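Local coordinates for protein crossover junction endodeoxyribonuclease Hjc (Sulfolobus solfataricus, PDB 4TKD) that resolves Holliday junctions as a magnesium-dependent homodimeric endonuclease, cutting four-way DNA junctions with paired nicks in opposing strands during genetic recombination, at residues 94-102 / 118-126. Numbering follows the deposited sequence.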
loop_
_atom_site.group_PDB
_atom_site.type_symbol
_atom_site.label_atom_id
_atom_site.label_comp_id
_atom_site.label_asym_id
_atom_site.label_seq_id
_atom_site.Cartn_x
_atom_site.Cartn_y
_atom_site.Cartn_z
ATOM N N VAL C 94 -10.383 16.607 -18.637
ATOM C CA VAL C 94 -9.283 15.888 -17.996
ATOM C C VAL C 94 -9.752 14.729 -17.115
ATOM O O VAL C 94 -10.472 14.950 -16.123
ATOM C CB VAL C 94 -8.303 16.847 -17.258
ATOM C CG1 VAL C 94 -7.373 16.102 -16.291
ATOM C CG2 VAL C 94 -7.485 17.656 -18.247
ATOM N N LEU C 95 -9.330 13.493 -17.484
ATOM C CA LEU C 95 -9.611 12.301 -16.692
ATOM C C LEU C 95 -8.905 12.522 -15.353
ATOM O O LEU C 95 -7.688 12.755 -15.342
ATOM C CB LEU C 95 -9.051 11.018 -17.375
ATOM C CG LEU C 95 -9.591 10.609 -18.757
ATOM C CD1 LEU C 95 -9.074 9.240 -19.161
ATOM C CD2 LEU C 95 -11.100 10.575 -18.780
ATOM N N LYS C 96 -9.674 12.584 -14.247
ATOM C CA LYS C 96 -9.113 12.736 -12.897
ATOM C C LYS C 96 -9.497 11.524 -12.019
ATOM O O LYS C 96 -10.668 11.133 -11.972
ATOM C CB LYS C 96 -9.506 14.071 -12.237
ATOM C CG LYS C 96 -8.655 15.262 -12.676
ATOM C CD LYS C 96 -8.785 16.446 -11.710
ATOM C CE LYS C 96 -7.760 17.530 -11.991
ATOM N NZ LYS C 96 -7.478 18.363 -10.786
ATOM N N PHE C 97 -8.502 10.939 -11.339
ATOM C CA PHE C 97 -8.651 9.769 -10.499
ATOM C C PHE C 97 -8.199 10.097 -9.077
ATOM O O PHE C 97 -7.059 10.515 -8.865
ATOM C CB PHE C 97 -7.831 8.600 -11.073
ATOM C CG PHE C 97 -8.162 8.263 -12.498
ATOM C CD1 PHE C 97 -9.191 7.377 -12.807
ATOM C CD2 PHE C 97 -7.461 8.840 -13.538
ATOM C CE1 PHE C 97 -9.533 7.112 -14.133
ATOM C CE2 PHE C 97 -7.794 8.560 -14.861
ATOM C CZ PHE C 97 -8.835 7.711 -15.151
ATOM N N ILE C 98 -9.101 9.909 -8.115
ATOM C CA ILE C 98 -8.829 10.162 -6.704
ATOM C C ILE C 98 -8.516 8.856 -5.980
ATOM O O ILE C 98 -9.388 7.988 -5.921
ATOM C CB ILE C 98 -9.971 10.981 -6.029
ATOM C CG1 ILE C 98 -10.093 12.371 -6.692
ATOM C CG2 ILE C 98 -9.755 11.111 -4.517
ATOM C CD1 ILE C 98 -11.473 13.037 -6.561
ATOM N N PRO C 99 -7.293 8.698 -5.401
ATOM C CA PRO C 99 -7.006 7.471 -4.621
ATOM C C PRO C 99 -8.015 7.365 -3.486
ATOM O O PRO C 99 -8.294 8.364 -2.818
ATOM C CB PRO C 99 -5.584 7.694 -4.087
ATOM C CG PRO C 99 -5.002 8.760 -4.979
ATOM C CD PRO C 99 -6.165 9.648 -5.332
ATOM N N PHE C 100 -8.635 6.180 -3.323
ATOM C CA PHE C 100 -9.672 5.983 -2.329
ATOM C C PHE C 100 -9.311 6.391 -0.911
ATOM O O PHE C 100 -10.205 6.813 -0.167
ATOM C CB PHE C 100 -10.231 4.566 -2.365
ATOM C CG PHE C 100 -11.722 4.565 -2.182
ATOM C CD1 PHE C 100 -12.569 4.926 -3.228
ATOM C CD2 PHE C 100 -12.287 4.206 -0.965
ATOM C CE1 PHE C 100 -13.957 4.929 -3.054
ATOM C CE2 PHE C 100 -13.677 4.207 -0.791
ATOM C CZ PHE C 100 -14.500 4.574 -1.832
ATOM N N GLU C 101 -8.012 6.283 -0.555
ATOM C CA GLU C 101 -7.457 6.649 0.759
ATOM C C GLU C 101 -7.509 8.149 1.059
ATOM O O GLU C 101 -7.386 8.526 2.222
ATOM C CB GLU C 101 -6.031 6.111 0.978
ATOM C CG GLU C 101 -5.150 6.112 -0.250
ATOM C CD GLU C 101 -5.200 4.785 -0.970
ATOM O OE1 GLU C 101 -6.111 4.632 -1.808
ATOM O OE2 GLU C 101 -4.439 3.860 -0.601
ATOM N N LYS C 102 -7.727 8.997 0.030
ATOM C CA LYS C 102 -7.849 10.450 0.177
ATOM C C LYS C 102 -9.253 10.820 0.650
ATOM O O LYS C 102 -9.435 11.927 1.166
ATOM C CB LYS C 102 -7.542 11.172 -1.150
ATOM C CG LYS C 102 -6.173 10.847 -1.749
ATOM C CD LYS C 102 -5.104 11.882 -1.444
ATOM C CE LYS C 102 -5.049 12.998 -2.470
ATOM N NZ LYS C 102 -3.732 13.697 -2.456
ATOM N N GLU C 118 -8.509 17.313 -5.617
ATOM C CA GLU C 118 -7.655 17.107 -6.790
ATOM C C GLU C 118 -6.904 15.759 -6.789
ATOM O O GLU C 118 -6.257 15.405 -5.795
ATOM C CB GLU C 118 -6.710 18.305 -7.051
ATOM C CG GLU C 118 -5.954 18.852 -5.844
ATOM C CD GLU C 118 -4.781 18.030 -5.344
ATOM O OE1 GLU C 118 -4.869 17.507 -4.210
ATOM O OE2 GLU C 118 -3.782 17.897 -6.088
ATOM N N GLY C 119 -7.012 15.019 -7.897
ATOM C CA GLY C 119 -6.391 13.704 -8.026
ATOM C C GLY C 119 -5.294 13.563 -9.065
ATOM O O GLY C 119 -4.552 14.509 -9.341
ATOM N N LEU C 120 -5.181 12.353 -9.626
ATOM C CA LEU C 120 -4.194 11.974 -10.644
ATOM C C LEU C 120 -4.813 11.999 -12.013
ATOM O O LEU C 120 -5.989 11.682 -12.152
ATOM C CB LEU C 120 -3.698 10.531 -10.380
ATOM C CG LEU C 120 -2.996 10.248 -9.047
ATOM C CD1 LEU C 120 -3.052 8.785 -8.711
ATOM C CD2 LEU C 120 -1.558 10.735 -9.064
ATOM N N ASP C 121 -4.024 12.309 -13.037
ATOM C CA ASP C 121 -4.502 12.176 -14.404
ATOM C C ASP C 121 -4.201 10.704 -14.785
ATOM O O ASP C 121 -3.585 9.988 -13.982
ATOM C CB ASP C 121 -3.876 13.216 -15.353
ATOM C CG ASP C 121 -2.387 13.112 -15.657
ATOM O OD1 ASP C 121 -1.735 12.159 -15.163
ATOM O OD2 ASP C 121 -1.869 13.988 -16.398
ATOM N N LEU C 122 -4.635 10.243 -15.974
ATOM C CA LEU C 122 -4.434 8.849 -16.385
ATOM C C LEU C 122 -2.976 8.387 -16.409
ATOM O O LEU C 122 -2.674 7.294 -15.935
ATOM C CB LEU C 122 -5.125 8.550 -17.721
ATOM C CG LEU C 122 -5.113 7.081 -18.129
ATOM C CD1 LEU C 122 -6.449 6.447 -17.871
ATOM C CD2 LEU C 122 -4.597 6.901 -19.562
ATOM N N GLU C 123 -2.101 9.212 -16.966
ATOM C CA GLU C 123 -0.684 8.936 -17.134
ATOM C C GLU C 123 -0.014 8.710 -15.783
ATOM O O GLU C 123 0.722 7.727 -15.629
ATOM C CB GLU C 123 -0.028 10.106 -17.918
ATOM C CG GLU C 123 1.157 9.710 -18.774
ATOM C CD GLU C 123 0.881 8.705 -19.878
ATOM O OE1 GLU C 123 -0.092 8.893 -20.645
ATOM O OE2 GLU C 123 1.660 7.732 -19.984
ATOM N N ASP C 124 -0.294 9.615 -14.803
ATOM C CA ASP C 124 0.241 9.551 -13.430
ATOM C C ASP C 124 -0.233 8.340 -12.706
ATOM O O ASP C 124 0.556 7.730 -11.989
ATOM C CB ASP C 124 -0.115 10.804 -12.601
ATOM C CG ASP C 124 0.623 12.064 -13.027
ATOM O OD1 ASP C 124 1.703 11.945 -13.669
ATOM O OD2 ASP C 124 0.110 13.166 -12.751
ATOM N N LEU C 125 -1.544 8.028 -12.829
ATOM C CA LEU C 125 -2.108 6.856 -12.182
ATOM C C LEU C 125 -1.294 5.640 -12.592
ATOM O O LEU C 125 -0.678 5.013 -11.732
ATOM C CB LEU C 125 -3.566 6.674 -12.588
ATOM C CG LEU C 125 -4.287 5.564 -11.854
ATOM C CD1 LEU C 125 -5.619 6.001 -11.486
ATOM C CD2 LEU C 125 -4.411 4.323 -12.714
ATOM N N VAL C 126 -1.237 5.384 -13.927
ATOM C CA VAL C 126 -0.560 4.271 -14.582
ATOM C C VAL C 126 0.911 4.188 -14.214
ATOM O O VAL C 126 1.366 3.109 -13.848
ATOM C CB VAL C 126 -0.807 4.288 -16.125
ATOM C CG1 VAL C 126 0.122 3.341 -16.899
ATOM C CG2 VAL C 126 -2.274 3.988 -16.441
#
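The ring of Phe97 meets the carbonyl carbon of Asp121 in its plane, at the CD2 edge (4.0 Å), with Leu120 O also close to that edge. CD1 of Leu125 lies 3.4 Å from Phe97 CB and also touches CG, the two side chains crossing at about a right angle. Leu122 runs alongside the ring, its CD1 3.8 Å from Phe97 CZ, and Ile15 of helix 10-21 also touches the Phe97 side chain. With CG anti to the carbonyl carbon (chi1 -55°), the ring is carried to the first turn of helix 122-133. Cutting this side chain back to an alanine is likely to take the ring from Leu122 and Ile15 and leave Leu125 touching only the remaining CB on this segment, opening a gap between strand 97-99 and the first turn of the helix. The backbones of Phe97 and Leu120 form an antiparallel hydrogen-bonded pair: Phe97 N to Leu120 O and Leu120 N to Phe97 O, both 2.7 Å. Just beyond, Asp121 caps the helix, its OD1 accepting from Asp124 N at 2.9 Å. Strand 97-99 also pairs with strand 84-90, Ile98 bonding to Leu87. The contact is thus a single antiparallel bridge on strand 97-99, outermost in the mixed sheet within this chain of a PDDEXK-clan nuclease, leading directly into an N-capped helix.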